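Local atomic coordinates of BDI_3064 protein (Parabacteroides distasonis ATCC 8503, PDB entry 5Z06), a protein that hydrolyses linear beta-1,2-glucan and beta-1,2-glucooligosaccharides of four or more units from the non-reducing end, releasing sophorose. Residues A[95-98]-A[99-103]; A[179-182]-A[183-187]; A[461-464]-A[465-469]; A[532-535]-A[536-539]. One frame throughout, in Å; residues are numbered along the deposited sequence.

Interaction 1. Residues A[95-98]-A[99-103]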
ATOM      1  N   GLU A  95      25.937   0.640  28.543  1.00 43.54           N
ATOM      2  CA  GLU A  95      26.961   0.797  29.595  1.00 46.55           C
ATOM      3  C   GLU A  95      27.936   1.900  29.229  1.00 46.83           C
ATOM      4  O   GLU A  95      28.071   2.262  28.054  1.00 44.51           O
ATOM      5  CB  GLU A  95      27.796  -0.480  29.782  1.00 47.94           C
ATOM      6  CG  GLU A  95      27.042  -1.799  29.802  1.00 53.82           C
ATOM      7  CD  GLU A  95      26.162  -2.006  31.021  1.00 57.91           C
ATOM      8  OE1 GLU A  95      26.089  -1.119  31.911  1.00 57.48           O
ATOM      9  OE2 GLU A  95      25.518  -3.077  31.071  1.00 59.96           O
ATOM     10  N   SER A  96      28.624   2.424  30.246  1.00 48.47           N
ATOM     11  CA  SER A  96      29.806   3.246  30.028  1.00 45.30           C
ATOM     12  C   SER A  96      30.805   2.421  29.285  1.00 41.07           C
ATOM     13  O   SER A  96      30.883   1.210  29.466  1.00 40.89           O
ATOM     14  CB  SER A  96      30.422   3.711  31.335  1.00 49.30           C
ATOM     15  OG  SER A  96      29.576   4.662  31.933  1.00 54.95           O
ATOM     16  N   MET A  97      31.549   3.073  28.416  1.00 40.73           N
ATOM     17  CA  MET A  97      32.508   2.377  27.583  1.00 42.72           C
ATOM     18  C   MET A  97      33.533   3.345  27.083  1.00 41.42           C
ATOM     19  O   MET A  97      33.286   4.540  26.985  1.00 41.64           O
ATOM     20  CB  MET A  97      31.822   1.734  26.372  1.00 44.85           C
ATOM     21  CG  MET A  97      31.066   2.716  25.478  1.00 45.50           C
ATOM     22  SD  MET A  97      30.180   1.956  24.115  1.00 45.85           S
ATOM     23  CE  MET A  97      31.516   1.260  23.156  1.00 46.08           C
ATOM     24  N   ASN A  98      34.681   2.801  26.742  1.00 43.84           N
ATOM     25  CA  ASN A  98      35.663   3.529  25.984  1.00 46.43           C
ATOM     26  C   ASN A  98      35.005   3.967  24.662  1.00 47.37           C
ATOM     27  O   ASN A  98      34.627   3.128  23.842  1.00 45.12           O
ATOM     28  CB  ASN A  98      36.881   2.628  25.759  1.00 47.78           C
ATOM     29  CG  ASN A  98      37.844   3.173  24.733  1.00 53.74           C
ATOM     30  OD1 ASN A  98      37.877   4.378  24.456  1.00 54.79           O
ATOM     31  ND2 ASN A  98      38.649   2.274  24.147  1.00 61.05           N
ATOM     32  N   ALA A  99      34.872   5.283  24.483  1.00 48.21           N
ATOM     33  CA  ALA A  99      34.369   5.885  23.237  1.00 47.11           C
ATOM     34  C   ALA A  99      35.011   5.328  21.949  1.00 45.40           C
ATOM     35  O   ALA A  99      34.345   5.202  20.935  1.00 45.36           O
ATOM     36  CB  ALA A  99      34.525   7.403  23.290  1.00 48.09           C
ATOM     37  N   ALA A 100      36.292   4.985  21.988  1.00 41.99           N
ATOM     38  CA  ALA A 100      36.969   4.392  20.820  1.00 43.56           C
ATOM     39  C   ALA A 100      36.449   3.002  20.404  1.00 40.38           C
ATOM     40  O   ALA A 100      36.710   2.560  19.291  1.00 37.92           O
ATOM     41  CB  ALA A 100      38.472   4.316  21.074  1.00 43.62           C
ATOM     42  N   ALA A 101      35.776   2.300  21.316  1.00 42.06           N
ATOM     43  CA  ALA A 101      35.213   0.970  21.041  1.00 42.49           C
ATOM     44  C   ALA A 101      33.882   1.066  20.284  1.00 42.30           C
ATOM     45  O   ALA A 101      33.433   0.076  19.694  1.00 41.45           O
ATOM     46  CB  ALA A 101      35.018   0.201  22.335  1.00 43.96           C
ATOM     47  N   LEU A 102      33.277   2.260  20.307  1.00 41.01           N
ATOM     48  CA  LEU A 102      32.120   2.592  19.476  1.00 39.89           C
ATOM     49  C   LEU A 102      32.410   2.324  18.016  1.00 38.86           C
ATOM     50  O   LEU A 102      33.584   2.306  17.615  1.00 38.56           O
ATOM     51  CB  LEU A 102      31.716   4.054  19.609  1.00 41.05           C
ATOM     52  CG  LEU A 102      31.144   4.530  20.933  1.00 41.52           C
ATOM     53  CD1 LEU A 102      31.090   6.045  20.898  1.00 42.14           C
ATOM     54  CD2 LEU A 102      29.761   3.934  21.155  1.00 45.12           C
ATOM     55  N   PRO A 103      31.344   2.120  17.215  1.00 36.30           N
ATOM     56  CA  PRO A 103      31.581   1.707  15.840  1.00 35.02           C
ATOM     57  C   PRO A 103      32.160   2.798  14.942  1.00 33.54           C
ATOM     58  O   PRO A 103      32.049   3.983  15.229  1.00 32.18           O
ATOM     59  CB  PRO A 103      30.187   1.287  15.359  1.00 35.74           C
ATOM     60  CG  PRO A 103      29.382   1.087  16.595  1.00 34.80           C
ATOM     61  CD  PRO A 103      29.907   2.091  17.544  1.00 35.16           C
TER
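Asn98 reaches over the start of the short 3-10 turn formed by Ala99, Ala100 and Ala101, and its side chain meets first Ala99 and then Ala100. CB lies 3.6 Å from Ala99 N. With CG anti to the backbone N (chi1 168°), the chain runs forward beside its own carbonyl, and the amide comes to rest over the next two residues. OD1 accepts a hydrogen bond from Ala100 N at 3.0 Å; the donor stands well above the amide carbonyl plane. ND2, at the tip, lies alongside Ala100 CB at 3.7 Å. The bond from Asn98 OD1 to the N-H two residues ahead is that of an Asx turn, and the backbone tightens it further, since Ala101 N binds Asn98 O at 2.9 Å. The turn sits in the loop that carries the chain from strand 86-93, in one antiparallel sheet, to strand 104-109 in another. Met97 supplies the apolar half of the contact. Its chain is extended through chi2 and bends at chi3 (-64°), which swings CE to within 3.7 Å of Ala101 CB. Met97 SD touches Leu102 CD2 at 3.6 Å, the two side chains crossing at about a right angle. Tyr170 of strand 169-180 packs against both Met97 and Ala101, while Tyr58 hydrogen-bonds through its hydroxyl to Ala101 O.

Interaction 2. Residues A[179-182]-A[183-187]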
ATOM      1  N   LEU A 179      18.708  11.229   7.169  1.00 35.16           N
ATOM      2  CA  LEU A 179      19.340  12.384   6.588  1.00 33.82           C
ATOM      3  C   LEU A 179      18.445  13.578   6.846  1.00 33.38           C
ATOM      4  O   LEU A 179      17.232  13.492   6.650  1.00 32.93           O
ATOM      5  CB  LEU A 179      19.564  12.179   5.102  1.00 32.14           C
ATOM      6  CG  LEU A 179      20.388  10.970   4.698  1.00 32.21           C
ATOM      7  CD1 LEU A 179      20.667  11.015   3.214  1.00 31.55           C
ATOM      8  CD2 LEU A 179      21.680  10.891   5.484  1.00 34.48           C
ATOM      9  N   LEU A 180      19.047  14.672   7.308  1.00 35.53           N
ATOM     10  CA  LEU A 180      18.341  15.912   7.622  1.00 38.44           C
ATOM     11  C   LEU A 180      19.049  17.070   6.944  1.00 41.62           C
ATOM     12  O   LEU A 180      20.237  16.969   6.638  1.00 40.10           O
ATOM     13  CB  LEU A 180      18.330  16.173   9.119  1.00 38.95           C
ATOM     14  CG  LEU A 180      17.484  15.248   9.985  1.00 40.46           C
ATOM     15  CD1 LEU A 180      17.710  15.533  11.464  1.00 39.25           C
ATOM     16  CD2 LEU A 180      16.006  15.401   9.664  1.00 42.20           C
ATOM     17  N   PRO A 181      18.323  18.175   6.707  1.00 40.17           N
ATOM     18  CA  PRO A 181      18.975  19.315   6.090  1.00 43.23           C
ATOM     19  C   PRO A 181      19.831  20.055   7.118  1.00 43.04           C
ATOM     20  O   PRO A 181      19.614  19.903   8.314  1.00 39.24           O
ATOM     21  CB  PRO A 181      17.803  20.165   5.594  1.00 41.72           C
ATOM     22  CG  PRO A 181      16.678  19.807   6.482  1.00 41.24           C
ATOM     23  CD  PRO A 181      16.880  18.394   6.902  1.00 40.00           C
ATOM     24  N   ALA A 182      20.812  20.822   6.641  1.00 47.98           N
ATOM     25  CA  ALA A 182      21.666  21.633   7.518  1.00 50.74           C
ATOM     26  C   ALA A 182      20.819  22.592   8.337  1.00 48.83           C
ATOM     27  O   ALA A 182      20.958  22.684   9.549  1.00 48.57           O
ATOM     28  CB  ALA A 182      22.671  22.406   6.691  1.00 54.72           C
ATOM     29  N   SER A 183      19.922  23.292   7.656  1.00 49.28           N
ATOM     30  CA  SER A 183      18.923  24.128   8.325  1.00 49.53           C
ATOM     31  C   SER A 183      17.697  23.272   8.625  1.00 48.28           C
ATOM     32  O   SER A 183      16.961  22.904   7.712  1.00 43.91           O
ATOM     33  CB  SER A 183      18.526  25.312   7.429  1.00 49.87           C
ATOM     34  OG  SER A 183      17.610  26.162   8.093  1.00 49.72           O
ATOM     35  N   LEU A 184      17.482  22.957   9.897  1.00 47.83           N
ATOM     36  CA  LEU A 184      16.301  22.218  10.290  1.00 49.99           C
ATOM     37  C   LEU A 184      15.076  23.074  10.014  1.00 52.21           C
ATOM     38  O   LEU A 184      15.073  24.251  10.363  1.00 52.83           O
ATOM     39  CB  LEU A 184      16.340  21.860  11.772  1.00 48.52           C
ATOM     40  CG  LEU A 184      17.482  20.937  12.192  1.00 49.82           C
ATOM     41  CD1 LEU A 184      17.412  20.688  13.693  1.00 51.02           C
ATOM     42  CD2 LEU A 184      17.479  19.633  11.406  1.00 49.86           C
ATOM     43  N   PRO A 185      14.037  22.495   9.377  1.00 52.86           N
ATOM     44  CA  PRO A 185      12.764  23.219   9.262  1.00 52.75           C
ATOM     45  C   PRO A 185      12.316  23.703  10.636  1.00 51.56           C
ATOM     46  O   PRO A 185      12.445  22.966  11.611  1.00 50.29           O
ATOM     47  CB  PRO A 185      11.785  22.165   8.730  1.00 51.48           C
ATOM     48  CG  PRO A 185      12.629  21.123   8.104  1.00 53.86           C
ATOM     49  CD  PRO A 185      13.976  21.154   8.770  1.00 51.76           C
ATOM     50  N   SER A 186      11.851  24.940  10.727  1.00 51.23           N
ATOM     51  CA  SER A 186      11.294  25.425  11.977  1.00 56.19           C
ATOM     52  C   SER A 186       9.838  25.798  11.763  1.00 57.82           C
ATOM     53  O   SER A 186       9.314  25.774  10.640  1.00 51.68           O
ATOM     54  CB  SER A 186      12.115  26.592  12.537  1.00 58.32           C
ATOM     55  OG  SER A 186      12.228  27.609  11.570  1.00 58.89           O
ATOM     56  N   VAL A 187       9.178  26.076  12.876  1.00 61.06           N
ATOM     57  CA  VAL A 187       7.785  26.476  12.888  1.00 61.16           C
ATOM     58  C   VAL A 187       7.723  27.766  13.704  1.00 63.46           C
ATOM     59  O   VAL A 187       8.444  27.900  14.698  1.00 60.31           O
ATOM     60  CB  VAL A 187       6.896  25.357  13.489  1.00 60.51           C
ATOM     61  CG1 VAL A 187       7.153  24.037  12.777  1.00 59.90           C
ATOM     62  CG2 VAL A 187       7.118  25.180  14.990  1.00 59.23           C
TER
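The carbonyl oxygen of Leu180, whose side chain meets Leu184 further along the chain, takes a hydrogen bond from Thr86 OG1, and backbone bonds also tie Leu180 to the chain at Ser85 and Thr86. These bonds hold the last residue of strand 169-180 in its sheet. Beyond it the polypeptide turns through Pro181, Ala182 and Ser183, and no hydrogen bond joins residues 179-182 to 183-187. The contacts are mostly those of carbon. Leu180 CD1 approaches Leu184 CD2 at 4.1 Å, a light touch between methyl groups on branches that cross obliquely. The same Leu184 CD2 lies 3.8 Å from Pro181 O; its chain, with CG beside the backbone N (chi1 -63°), leans back toward the strand. On another part of the bend the two proline rings meet at about a right angle, Pro181 CG to Pro185 CD at 3.8 Å, and Pro181 CG also lies 3.3 Å from Ser183 O. Arg82 and Asp216 touch Pro185 on the way to strand 194-200, while Ala182 and Ser183 are exposed at the surface. With neither proline able to donate a backbone N-H, the bend beyond the strand probably owes its shape largely to ring-restricted torsions and van der Waals contact.

Interaction 3. Residues A[461-464]-A[465-469]. With GOL (glycerol), chain G.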
ATOM      1  N   ILE A 461      -5.291  -8.947 -23.060  1.00 29.61           N
ATOM      2  CA  ILE A 461      -5.551 -10.358 -23.268  1.00 28.83           C
ATOM      3  C   ILE A 461      -5.806 -11.008 -21.937  1.00 29.66           C
ATOM      4  O   ILE A 461      -4.927 -10.995 -21.063  1.00 31.66           O
ATOM      5  CB  ILE A 461      -4.340 -11.033 -23.949  1.00 30.43           C
ATOM      6  CG1 ILE A 461      -4.046 -10.337 -25.296  1.00 29.73           C
ATOM      7  CG2 ILE A 461      -4.583 -12.538 -24.126  1.00 29.05           C
ATOM      8  CD1 ILE A 461      -2.748 -10.770 -25.935  1.00 31.04           C
ATOM      9  N   GLY A 462      -7.007 -11.559 -21.784  1.00 30.38           N
ATOM     10  CA  GLY A 462      -7.396 -12.332 -20.599  1.00 30.39           C
ATOM     11  C   GLY A 462      -6.949 -13.781 -20.738  1.00 29.12           C
ATOM     12  O   GLY A 462      -6.530 -14.176 -21.810  1.00 27.43           O
ATOM     13  N   TRP A 463      -7.016 -14.597 -19.694  1.00 29.28           N
ATOM     14  CA  TRP A 463      -7.422 -14.205 -18.349  1.00 28.56           C
ATOM     15  C   TRP A 463      -6.375 -13.332 -17.680  1.00 29.30           C
ATOM     16  O   TRP A 463      -5.208 -13.711 -17.544  1.00 29.18           O
ATOM     17  CB  TRP A 463      -7.626 -15.422 -17.484  1.00 26.31           C
ATOM     18  CG  TRP A 463      -7.895 -15.105 -16.046  1.00 26.66           C
ATOM     19  CD1 TRP A 463      -7.052 -15.300 -14.972  1.00 25.01           C
ATOM     20  CD2 TRP A 463      -9.070 -14.503 -15.521  1.00 26.35           C
ATOM     21  NE1 TRP A 463      -7.652 -14.885 -13.815  1.00 23.75           N
ATOM     22  CE2 TRP A 463      -8.892 -14.386 -14.115  1.00 26.03           C
ATOM     23  CE3 TRP A 463     -10.265 -14.071 -16.089  1.00 26.62           C
ATOM     24  CZ2 TRP A 463      -9.873 -13.864 -13.283  1.00 25.91           C
ATOM     25  CZ3 TRP A 463     -11.250 -13.547 -15.250  1.00 27.29           C
ATOM     26  CH2 TRP A 463     -11.049 -13.452 -13.871  1.00 27.01           C
ATOM     27  N   ASN A 464      -6.812 -12.138 -17.318  1.00 27.62           N
ATOM     28  CA  ASN A 464      -6.106 -11.288 -16.398  1.00 28.00           C
ATOM     29  C   ASN A 464      -7.129 -10.324 -15.776  1.00 27.07           C
ATOM     30  O   ASN A 464      -8.321 -10.638 -15.722  1.00 29.34           O
ATOM     31  CB  ASN A 464      -4.883 -10.613 -17.069  1.00 27.06           C
ATOM     32  CG  ASN A 464      -5.243  -9.600 -18.136  1.00 26.82           C
ATOM     33  OD1 ASN A 464      -6.405  -9.401 -18.493  1.00 26.99           O
ATOM     34  ND2 ASN A 464      -4.228  -8.945 -18.648  1.00 28.28           N
ATOM     35  N   GLU A 465      -6.686  -9.159 -15.338  1.00 28.18           N
ATOM     36  CA  GLU A 465      -7.557  -8.229 -14.597  1.00 28.84           C
ATOM     37  C   GLU A 465      -8.436  -7.359 -15.462  1.00 29.65           C
ATOM     38  O   GLU A 465      -9.241  -6.584 -14.918  1.00 31.14           O
ATOM     39  CB  GLU A 465      -6.711  -7.289 -13.725  1.00 28.54           C
ATOM     40  CG  GLU A 465      -5.844  -6.269 -14.461  1.00 28.25           C
ATOM     41  CD  GLU A 465      -4.402  -6.703 -14.604  1.00 27.70           C
ATOM     42  OE1 GLU A 465      -4.220  -7.833 -14.986  1.00 30.90           O
ATOM     43  OE2 GLU A 465      -3.460  -5.936 -14.377  1.00 29.58           O
ATOM     44  N   THR A 466      -8.278  -7.462 -16.787  1.00 27.67           N
ATOM     45  CA  THR A 466      -8.772  -6.469 -17.704  1.00 27.35           C
ATOM     46  C   THR A 466     -10.116  -6.801 -18.327  1.00 27.93           C
ATOM     47  O   THR A 466     -10.480  -6.170 -19.317  1.00 29.21           O
ATOM     48  CB  THR A 466      -7.749  -6.195 -18.831  1.00 28.58           C
ATOM     49  OG1 THR A 466      -7.777  -7.245 -19.798  1.00 28.77           O
ATOM     50  CG2 THR A 466      -6.338  -6.041 -18.256  1.00 29.27           C
ATOM     51  N   MET A 467     -10.887  -7.745 -17.772  1.00 28.24           N
ATOM     52  CA  MET A 467     -12.200  -8.055 -18.378  1.00 29.23           C
ATOM     53  C   MET A 467     -13.106  -6.814 -18.489  1.00 29.00           C
ATOM     54  O   MET A 467     -13.806  -6.643 -19.496  1.00 28.83           O
ATOM     55  CB  MET A 467     -12.956  -9.133 -17.613  1.00 30.00           C
ATOM     56  CG  MET A 467     -14.363  -9.376 -18.165  1.00 29.23           C
ATOM     57  SD  MET A 467     -15.267 -10.712 -17.381  1.00 29.91           S
ATOM     58  CE  MET A 467     -14.329 -12.144 -17.873  1.00 28.64           C
ATOM     59  N   ILE A 468     -13.085  -5.979 -17.455  1.00 26.51           N
ATOM     60  CA  ILE A 468     -13.973  -4.826 -17.374  1.00 28.06           C
ATOM     61  C   ILE A 468     -13.590  -3.774 -18.405  1.00 27.81           C
ATOM     62  O   ILE A 468     -14.420  -2.970 -18.796  1.00 25.74           O
ATOM     63  CB  ILE A 468     -13.975  -4.189 -15.955  1.00 28.79           C
ATOM     64  CG1 ILE A 468     -15.166  -3.257 -15.757  1.00 29.31           C
ATOM     65  CG2 ILE A 468     -12.680  -3.425 -15.653  1.00 28.74           C
ATOM     66  CD1 ILE A 468     -16.460  -3.973 -15.527  1.00 30.51           C
ATOM     67  N   THR A 469     -12.316  -3.773 -18.811  1.00 29.10           N
ATOM     68  CA  THR A 469     -11.841  -2.930 -19.908  1.00 28.18           C
ATOM     69  C   THR A 469     -12.567  -3.276 -21.214  1.00 29.39           C
ATOM     70  O   THR A 469     -13.029  -2.387 -21.955  1.00 30.99           O
ATOM     71  CB  THR A 469     -10.322  -3.063 -20.085  1.00 28.36           C
ATOM     72  OG1 THR A 469      -9.677  -3.077 -18.798  1.00 26.04           O
ATOM     73  CG2 THR A 469      -9.797  -1.920 -20.916  1.00 28.24           C
TER
HETATM   74  C1  GOL G 805      -0.681 -10.226 -17.294  1.00 41.04           C
HETATM   75  O1  GOL G 805      -1.639  -9.886 -18.319  1.00 37.34           O
HETATM   76  C2  GOL G 805      -0.052  -8.957 -16.744  1.00 42.42           C
HETATM   77  O2  GOL G 805       0.606  -8.319 -17.835  1.00 45.21           O
HETATM   78  C3  GOL G 805      -1.072  -7.954 -16.189  1.00 40.67           C
HETATM   79  O3  GOL G 805      -1.922  -8.585 -15.245  1.00 35.89           O
HETATM   80  O   HOH W   1     -10.803  -9.535 -15.131  1.00 28.40           O
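The indole of Trp463 meets Met467 at its edge, where CE of the methionine lies near the ring plane and 4.3 Å from CZ3. Phe536 brings its ring against the same indole with the two planes steeply inclined, Trp463 NE1 is hydrogen-bonded to Gly531 O, and helix 556-573 packs on it as well. The second flat group is the amide of Asn464. Two donors from Thr466 grip its OD1: OG1 at 2.9 Å, in the carbonyl plane and on a lone pair, and the backbone N at 3.2 Å, well above that plane. The latter bond closes an Asx turn that leads into helix 467-475, within a region assigned to the glycoamylase-like family of the six-hairpin glycosidase clan. Thr466 occupies the N-cap position, yet its hydroxyl is turned back to Asn464, with OG1 lying between the backbone N and the carbonyl carbon (chi1 77°). A water spans the same junction, donating to Asn464 O at 2.8 Å and accepting from Met467 N at 3.2 Å. With OD1 thus held, the rotation of the amide is fixed and ND2 is presented to a glycerol, probably from the crystallisation liquor, bonding its O1 at 2.8 Å (158°). Glu465 bends at chi2, and OE1 approaches glycerol O3 in a hydrogen bond too short to be taken at face value; Tyr500 OH also binds glycerol.

Interaction 4. Residues A[532-535]-A[536-539]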
ATOM      1  N   GLY A 532      -3.784 -16.902 -11.579  1.00 29.27           N
ATOM      2  CA  GLY A 532      -2.973 -15.724 -11.530  1.00 28.80           C
ATOM      3  C   GLY A 532      -3.086 -15.079 -10.157  1.00 29.04           C
ATOM      4  O   GLY A 532      -3.654 -15.663  -9.221  1.00 28.33           O
ATOM      5  N   PRO A 533      -2.523 -13.869 -10.018  1.00 28.92           N
ATOM      6  CA  PRO A 533      -2.722 -13.133  -8.788  1.00 28.84           C
ATOM      7  C   PRO A 533      -4.195 -13.024  -8.508  1.00 28.13           C
ATOM      8  O   PRO A 533      -4.996 -12.823  -9.434  1.00 26.04           O
ATOM      9  CB  PRO A 533      -2.142 -11.758  -9.091  1.00 29.74           C
ATOM     10  CG  PRO A 533      -1.246 -11.950 -10.271  1.00 29.34           C
ATOM     11  CD  PRO A 533      -1.831 -13.079 -11.042  1.00 28.56           C
ATOM     12  N   LEU A 534      -4.558 -13.169  -7.244  1.00 26.28           N
ATOM     13  CA  LEU A 534      -5.966 -13.189  -6.889  1.00 25.88           C
ATOM     14  C   LEU A 534      -6.706 -11.888  -7.140  1.00 25.57           C
ATOM     15  O   LEU A 534      -7.934 -11.901  -7.203  1.00 28.20           O
ATOM     16  CB  LEU A 534      -6.162 -13.623  -5.445  1.00 26.31           C
ATOM     17  CG  LEU A 534      -7.534 -14.147  -5.054  1.00 26.96           C
ATOM     18  CD1 LEU A 534      -7.965 -15.301  -5.941  1.00 27.40           C
ATOM     19  CD2 LEU A 534      -7.497 -14.591  -3.594  1.00 27.17           C
ATOM     20  N   PHE A 535      -6.002 -10.770  -7.303  1.00 25.07           N
ATOM     21  CA  PHE A 535      -6.694  -9.512  -7.613  1.00 26.98           C
ATOM     22  C   PHE A 535      -7.402  -9.539  -8.962  1.00 27.21           C
ATOM     23  O   PHE A 535      -8.276  -8.710  -9.217  1.00 26.96           O
ATOM     24  CB  PHE A 535      -5.766  -8.304  -7.508  1.00 27.33           C
ATOM     25  CG  PHE A 535      -4.898  -8.076  -8.707  1.00 27.94           C
ATOM     26  CD1 PHE A 535      -5.358  -7.309  -9.770  1.00 28.40           C
ATOM     27  CD2 PHE A 535      -3.609  -8.581  -8.768  1.00 28.56           C
ATOM     28  CE1 PHE A 535      -4.564  -7.050 -10.877  1.00 28.77           C
ATOM     29  CE2 PHE A 535      -2.804  -8.341  -9.881  1.00 29.23           C
ATOM     30  CZ  PHE A 535      -3.277  -7.567 -10.929  1.00 29.36           C
ATOM     31  N   PHE A 536      -7.028 -10.494  -9.811  1.00 26.73           N
ATOM     32  CA  PHE A 536      -7.749 -10.757 -11.042  1.00 27.83           C
ATOM     33  C   PHE A 536      -9.255 -10.989 -10.842  1.00 27.95           C
ATOM     34  O   PHE A 536     -10.055 -10.560 -11.685  1.00 27.48           O
ATOM     35  CB  PHE A 536      -7.115 -11.942 -11.775  1.00 28.73           C
ATOM     36  CG  PHE A 536      -5.793 -11.642 -12.435  1.00 27.14           C
ATOM     37  CD1 PHE A 536      -5.085 -10.451 -12.223  1.00 27.29           C
ATOM     38  CD2 PHE A 536      -5.238 -12.591 -13.266  1.00 28.22           C
ATOM     39  CE1 PHE A 536      -3.880 -10.232 -12.854  1.00 27.18           C
ATOM     40  CE2 PHE A 536      -4.036 -12.368 -13.903  1.00 27.63           C
ATOM     41  CZ  PHE A 536      -3.361 -11.178 -13.701  1.00 26.34           C
ATOM     42  N   ILE A 537      -9.641 -11.640  -9.747  1.00 25.86           N
ATOM     43  CA  ILE A 537     -11.064 -11.827  -9.453  1.00 27.21           C
ATOM     44  C   ILE A 537     -11.730 -10.677  -8.671  1.00 27.07           C
ATOM     45  O   ILE A 537     -12.880 -10.775  -8.264  1.00 28.10           O
ATOM     46  CB  ILE A 537     -11.339 -13.188  -8.779  1.00 26.83           C
ATOM     47  CG1 ILE A 537     -10.742 -13.259  -7.364  1.00 26.21           C
ATOM     48  CG2 ILE A 537     -10.799 -14.297  -9.656  1.00 25.87           C
ATOM     49  CD1 ILE A 537     -11.370 -14.316  -6.514  1.00 26.71           C
ATOM     50  N   HIS A 538     -11.004  -9.584  -8.485  1.00 28.22           N
ATOM     51  CA  HIS A 538     -11.477  -8.453  -7.721  1.00 27.30           C
ATOM     52  C   HIS A 538     -11.804  -7.296  -8.643  1.00 27.80           C
ATOM     53  O   HIS A 538     -12.966  -6.932  -8.772  1.00 25.15           O
ATOM     54  CB  HIS A 538     -10.429  -8.017  -6.692  1.00 27.17           C
ATOM     55  CG  HIS A 538     -10.118  -9.072  -5.689  1.00 26.56           C
ATOM     56  ND1 HIS A 538      -8.934  -9.099  -4.983  1.00 26.43           N
ATOM     57  CD2 HIS A 538     -10.830 -10.154  -5.286  1.00 26.71           C
ATOM     58  CE1 HIS A 538      -8.912 -10.177  -4.216  1.00 27.33           C
ATOM     59  NE2 HIS A 538     -10.057 -10.823  -4.366  1.00 28.70           N
ATOM     60  N   TYR A 539     -10.780  -6.765  -9.313  1.00 27.36           N
ATOM     61  CA  TYR A 539     -10.864  -5.435  -9.915  1.00 27.23           C
ATOM     62  C   TYR A 539     -11.965  -5.305 -10.946  1.00 26.16           C
ATOM     63  O   TYR A 539     -12.717  -4.347 -10.909  1.00 28.37           O
ATOM     64  CB  TYR A 539      -9.555  -5.046 -10.559  1.00 25.77           C
ATOM     65  CG  TYR A 539      -8.373  -4.873  -9.636  1.00 26.43           C
ATOM     66  CD1 TYR A 539      -8.484  -4.943  -8.261  1.00 26.70           C
ATOM     67  CD2 TYR A 539      -7.134  -4.559 -10.172  1.00 27.53           C
ATOM     68  CE1 TYR A 539      -7.381  -4.752  -7.454  1.00 27.54           C
ATOM     69  CE2 TYR A 539      -6.032  -4.353  -9.375  1.00 27.97           C
ATOM     70  CZ  TYR A 539      -6.152  -4.469  -8.017  1.00 27.63           C
ATOM     71  OH  TYR A 539      -5.037  -4.263  -7.238  1.00 27.86           O
TER
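Phe535 and Phe536 form the dense part of this contact, in an edge-to-face pair: the edge of Phe536 is directed at the face of Phe535, with planes at 80° and centroids 4.9 Å apart. Pro533 covers a face of the Phe536 ring in a CH-pi contact, its CD 3.8 Å from the centroid and 20° off the normal. Tyr539 enlarges the aromatic cluster, its ring lying obliquely to that of Phe535 and receiving Phe535 CB over a face. Along the backbone, in the loop between strand 522-523 and helix 556-573, Phe536 N binds Pro533 O, Ile537 N binds Leu534 O, and Phe535 O accepts from both His538 N at 3.0 Å and Tyr539 N at 3.2 Å, the latter nearly along the C=O axis. All eight residues are buried, so the contrast is one of contact extent rather than of solvent. Apart from the aromatic cluster the contacts are fewer: one pair of methyls, Leu534 CD1 and Ile537 CD1, 3.6 Å apart near helix 556-573, and the His538 ring, which has Leu534 O 3.5 Å above its centre and NE2 hydrogen-bonded to Ser619 OG. A bound glycerol approaches the Phe536 side chain to about 3 Å.

Interactions 1 and 2 belong to the N-terminal beta-rich part of the chain, their centres about 29 Å apart, whereas interactions 3 and 4 lie across the chain's centre in the glycoamylase-like region. Only the last pair touches, with centres about 10 Å apart: Glu465 OE1 packs 3.2 Å from Phe536 CE1, and Trp463 NE1 lies 3.4 Å from Phe536 CD2. Together residues 461-469 and 532-539 line a place where glycerol, probably a crystallisation additive, is bound, which may mark part of the sugar-binding pocket. Interaction 1 is about 61 Å from interaction 3, centre to centre. The calcium ion belongs to the N-terminal part, about 13 Å from the Leu180 side chain of interaction 2.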